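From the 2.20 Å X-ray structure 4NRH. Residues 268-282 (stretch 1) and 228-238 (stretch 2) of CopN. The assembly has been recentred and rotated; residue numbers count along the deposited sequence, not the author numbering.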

# COMPACT_ATOMS: atom_id res chain seq x y z
N LEU A 268 8.69 20.78 7.54
CA LEU A 268 8.07 20.15 6.38
C LEU A 268 8.16 18.63 6.49
O LEU A 268 7.19 17.92 6.21
CB LEU A 268 8.72 20.64 5.09
CG LEU A 268 8.01 20.24 3.80
CD1 LEU A 268 6.57 20.69 3.87
CD2 LEU A 268 8.71 20.84 2.60
N PHE A 269 9.33 18.14 6.88
CA PHE A 269 9.53 16.71 7.09
C PHE A 269 8.63 16.16 8.19
O PHE A 269 8.05 15.09 8.05
CB PHE A 269 11.00 16.41 7.43
CG PHE A 269 11.91 16.39 6.24
CD1 PHE A 269 11.40 16.50 4.96
CD2 PHE A 269 13.28 16.26 6.40
CE1 PHE A 269 12.23 16.48 3.86
CE2 PHE A 269 14.12 16.24 5.30
CZ PHE A 269 13.60 16.35 4.03
N PHE A 270 8.52 16.91 9.29
CA PHE A 270 7.70 16.50 10.42
C PHE A 270 6.22 16.45 10.03
O PHE A 270 5.50 15.53 10.40
CB PHE A 270 7.90 17.44 11.61
CG PHE A 270 7.29 16.94 12.89
CD1 PHE A 270 5.97 17.25 13.21
CD2 PHE A 270 8.01 16.15 13.76
CE1 PHE A 270 5.40 16.79 14.38
CE2 PHE A 270 7.45 15.68 14.93
CZ PHE A 270 6.14 16.00 15.24
N SER A 271 5.78 17.46 9.29
CA SER A 271 4.41 17.52 8.81
C SER A 271 4.11 16.38 7.85
O SER A 271 2.98 15.90 7.77
CB SER A 271 4.14 18.87 8.13
OG SER A 271 4.49 19.95 8.98
N ALA A 272 5.13 15.94 7.12
CA ALA A 272 4.99 14.86 6.15
C ALA A 272 4.65 13.53 6.82
O ALA A 272 4.07 12.64 6.19
CB ALA A 272 6.26 14.72 5.32
N LEU A 273 5.00 13.39 8.09
CA LEU A 273 4.78 12.15 8.82
C LEU A 273 3.29 11.86 9.03
O LEU A 273 2.91 10.71 9.24
CB LEU A 273 5.49 12.19 10.17
CG LEU A 273 7.01 12.36 10.13
CD1 LEU A 273 7.56 12.57 11.53
CD2 LEU A 273 7.66 11.16 9.47
N ARG A 274 2.46 12.89 8.97
CA ARG A 274 1.02 12.72 9.09
C ARG A 274 0.28 12.98 7.78
O ARG A 274 -0.94 12.86 7.73
CB ARG A 274 0.47 13.64 10.18
CG ARG A 274 0.45 15.11 9.81
CD ARG A 274 -0.40 15.92 10.77
NE ARG A 274 -0.13 17.35 10.68
CZ ARG A 274 -0.77 18.17 9.85
NH1 ARG A 274 -1.71 17.71 9.04
NH2 ARG A 274 -0.46 19.46 9.84
N GLN A 275 1.02 13.34 6.74
CA GLN A 275 0.40 13.68 5.46
C GLN A 275 0.74 12.68 4.36
O GLN A 275 0.11 12.66 3.30
CB GLN A 275 0.82 15.09 5.02
CG GLN A 275 0.37 16.19 5.97
CD GLN A 275 -1.13 16.42 5.94
OE1 GLN A 275 -1.87 15.83 6.71
NE2 GLN A 275 -1.57 17.28 5.03
N THR A 276 1.75 11.85 4.61
CA THR A 276 2.15 10.84 3.64
C THR A 276 1.67 9.46 4.07
O THR A 276 1.26 9.26 5.22
CB THR A 276 3.68 10.81 3.45
OG1 THR A 276 4.32 10.58 4.71
CG2 THR A 276 4.16 12.14 2.88
N SER A 277 1.71 8.51 3.14
CA SER A 277 1.15 7.18 3.35
C SER A 277 1.79 6.43 4.52
O SER A 277 3.00 6.47 4.71
CB SER A 277 1.30 6.34 2.08
OG SER A 277 0.88 5.01 2.30
N SER A 278 0.94 5.76 5.30
CA SER A 278 1.40 4.96 6.43
C SER A 278 2.26 3.79 5.96
O SER A 278 3.09 3.27 6.71
CB SER A 278 0.20 4.44 7.23
OG SER A 278 -0.50 3.44 6.52
N ARG A 279 2.04 3.37 4.72
CA ARG A 279 2.77 2.25 4.12
C ARG A 279 4.26 2.56 3.96
O ARG A 279 5.08 1.64 3.83
CB ARG A 279 2.15 1.89 2.77
CG ARG A 279 2.56 0.53 2.23
CD ARG A 279 1.85 0.23 0.93
NE ARG A 279 2.30 -1.03 0.34
CZ ARG A 279 1.78 -2.21 0.63
NH1 ARG A 279 0.78 -2.31 1.51
NH2 ARG A 279 2.24 -3.31 0.04
N LEU A 280 4.60 3.84 3.96
CA LEU A 280 6.00 4.28 3.86
C LEU A 280 6.86 3.76 5.00
O LEU A 280 8.08 3.64 4.86
CB LEU A 280 6.07 5.80 3.82
CG LEU A 280 5.64 6.50 2.54
CD1 LEU A 280 5.82 8.00 2.69
CD2 LEU A 280 6.44 5.98 1.36
N PHE A 281 6.24 3.47 6.13
CA PHE A 281 6.97 3.07 7.33
C PHE A 281 6.78 1.58 7.63
O PHE A 281 5.65 1.11 7.78
CB PHE A 281 6.53 3.92 8.52
CG PHE A 281 6.64 5.40 8.28
CD1 PHE A 281 5.59 6.09 7.70
CD2 PHE A 281 7.79 6.09 8.62
CE1 PHE A 281 5.68 7.45 7.47
CE2 PHE A 281 7.89 7.45 8.39
CZ PHE A 281 6.83 8.13 7.82
N SER A 282 7.89 0.86 7.71
CA SER A 282 7.86 -0.58 7.94
C SER A 282 7.60 -0.94 9.40
O SER A 282 7.32 -2.09 9.73
CB SER A 282 9.18 -1.22 7.48
OG SER A 282 10.28 -0.60 8.12
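Stretch 2 228-238: KVAESYHKIIN

Packing of residues 228-238 of CopN on residues 268-282 of the same chain. Stretch 2 is helical from Lys-228 to Ile-237, continuing a helix that begins earlier in the chain, with Asn-238 just beyond it. Stretch 1 starts as the last part of a helix, passes through a turn and a loop, and makes a short 3-10 segment at Ser-278 to Leu-280. The two helix axes approach to 11.3 Å, and their N-to-C directions differ by 64° (signed crossing angle -64°), so the helices cross obliquely. The backbones come nearest at Phe-269 and Tyr-233, with CA atoms 6.8 Å apart, and again at Phe-281 and Ile-237, with CA atoms 7.3 Å apart. Together the stretches bury 514 Å², most heavily at Tyr-233, Phe-269 and Ile-237.

The CA-to-CB bond of Tyr-233 points sideways to stretch 1, and chi1 t brings the end of the side chain nearer. Its hydroxyl ends beside Thr-276, where Tyr-233 OH donates a hydrogen bond to Thr-276 OG1 (3.0 Å). Thr-276 OG1 in turn donates to Ala-272 O at 2.5 Å, so the tyrosine joins a short relay that ends on the backbone carbonyl of Ala-272. Around the ring, Ala-272 CB lies 3.5 Å from Tyr-233 CZ, Leu-280 CD1 lies 4.2 Å from Tyr-233 CE2, and Leu-273 CD2 sits at the ring edge, 3.8 Å from Tyr-233 OH. Phe-281 meets the same hydroxyl with the edge of its own ring, Phe-281 CZ to Tyr-233 OH 3.8 Å.

Phe-269 is a knob in a hole, its side chain set among Val-229, Ser-232, Tyr-233 and Ile-236, residues spaced along one side of the helix. Phe-269 CE1 touches Val-229 CG1 and Phe-269 CE2 touches Ile-236 CD1, each at 3.6 Å, while Phe-269 CZ is 4.1 Å from Ser-232 CB. Tyr-233 CA lies over one face of the phenylalanine ring. The two aromatic rings are inclined at 38° with centroids 5.6 Å apart, and Phe-269 CD1 and Tyr-233 CD1 are 3.9 Å apart.

One turn beyond Tyr-233, Ile-237 packs against the later part of stretch 1. Ile-237 CD1 reaches Phe-281 CZ at 3.7 Å and Leu-280 CD1 at 4.4 Å, and Ile-237 CG2 lies 3.7 Å from Leu-280 O. Leu-280 CD2 lies 4.4 Å from His-234 NE2. Asn-238 ND2 folds back to donate to His-234 O (2.6 Å) at the end of stretch 2.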

# COMPACT_ATOMS: atom_id res chain seq x y z
N LYS A 228 14.36 16.54 -5.08
CA LYS A 228 15.51 16.44 -4.19
C LYS A 228 15.05 16.29 -2.74
O LYS A 228 15.59 15.48 -1.99
CB LYS A 228 16.41 17.67 -4.33
CG LYS A 228 17.39 17.59 -5.48
CD LYS A 228 18.40 16.47 -5.28
CE LYS A 228 19.51 16.51 -6.31
NZ LYS A 228 20.52 15.44 -6.10
N VAL A 229 14.06 17.09 -2.35
CA VAL A 229 13.52 17.05 -1.00
C VAL A 229 12.86 15.71 -0.71
O VAL A 229 13.03 15.15 0.38
CB VAL A 229 12.50 18.19 -0.77
CG1 VAL A 229 11.92 18.11 0.63
CG2 VAL A 229 13.15 19.55 -1.00
N ALA A 230 12.12 15.20 -1.69
CA ALA A 230 11.45 13.91 -1.55
C ALA A 230 12.44 12.77 -1.39
O ALA A 230 12.21 11.84 -0.61
CB ALA A 230 10.55 13.65 -2.75
N GLU A 231 13.55 12.84 -2.12
CA GLU A 231 14.58 11.81 -2.04
C GLU A 231 15.29 11.85 -0.68
O GLU A 231 15.67 10.81 -0.15
CB GLU A 231 15.59 11.97 -3.17
CG GLU A 231 15.05 11.56 -4.54
CD GLU A 231 15.94 12.01 -5.68
OE1 GLU A 231 16.84 12.84 -5.45
OE2 GLU A 231 15.74 11.52 -6.82
N SER A 232 15.46 13.05 -0.14
CA SER A 232 16.06 13.21 1.18
C SER A 232 15.13 12.64 2.25
O SER A 232 15.58 11.95 3.17
CB SER A 232 16.36 14.68 1.47
OG SER A 232 17.48 15.13 0.72
N TYR A 233 13.85 12.93 2.11
CA TYR A 233 12.81 12.43 3.00
C TYR A 233 12.83 10.90 3.06
O TYR A 233 12.77 10.31 4.14
CB TYR A 233 11.44 12.93 2.54
CG TYR A 233 10.27 12.49 3.40
CD1 TYR A 233 10.20 12.84 4.75
CD2 TYR A 233 9.22 11.76 2.86
CE1 TYR A 233 9.13 12.46 5.53
CE2 TYR A 233 8.14 11.37 3.63
CZ TYR A 233 8.10 11.72 4.97
OH TYR A 233 7.03 11.33 5.74
N HIS A 234 12.92 10.27 1.89
CA HIS A 234 12.95 8.82 1.80
C HIS A 234 14.28 8.25 2.31
O HIS A 234 14.31 7.16 2.88
CB HIS A 234 12.71 8.38 0.36
CG HIS A 234 11.33 8.66 -0.13
ND1 HIS A 234 11.05 9.01 -1.44
CD2 HIS A 234 10.14 8.66 0.51
CE1 HIS A 234 9.75 9.20 -1.57
NE2 HIS A 234 9.17 9.00 -0.41
N LYS A 235 15.36 8.99 2.10
CA LYS A 235 16.67 8.61 2.61
C LYS A 235 16.65 8.57 4.13
O LYS A 235 17.21 7.67 4.76
CB LYS A 235 17.74 9.58 2.12
CG LYS A 235 19.16 9.17 2.48
CD LYS A 235 20.18 10.06 1.79
CE LYS A 235 21.60 9.74 2.24
NZ LYS A 235 22.60 10.64 1.60
N ILE A 236 15.99 9.57 4.72
CA ILE A 236 15.86 9.67 6.17
C ILE A 236 14.93 8.59 6.72
O ILE A 236 15.22 7.97 7.74
CB ILE A 236 15.36 11.07 6.58
CG1 ILE A 236 16.41 12.12 6.24
CG2 ILE A 236 15.04 11.11 8.05
CD1 ILE A 236 16.02 13.53 6.64
N ILE A 237 13.81 8.36 6.03
CA ILE A 237 12.86 7.32 6.43
C ILE A 237 13.51 5.94 6.37
O ILE A 237 13.31 5.10 7.25
CB ILE A 237 11.60 7.34 5.55
CG1 ILE A 237 10.71 8.53 5.91
CG2 ILE A 237 10.80 6.05 5.70
CD1 ILE A 237 9.39 8.53 5.17
N ASN A 238 14.31 5.71 5.33
CA ASN A 238 14.95 4.42 5.12
C ASN A 238 16.18 4.23 6.00
O ASN A 238 16.88 3.22 5.90
CB ASN A 238 15.33 4.24 3.65
CG ASN A 238 14.15 3.82 2.79
OD1 ASN A 238 13.94 2.64 2.54
ND2 ASN A 238 13.37 4.80 2.34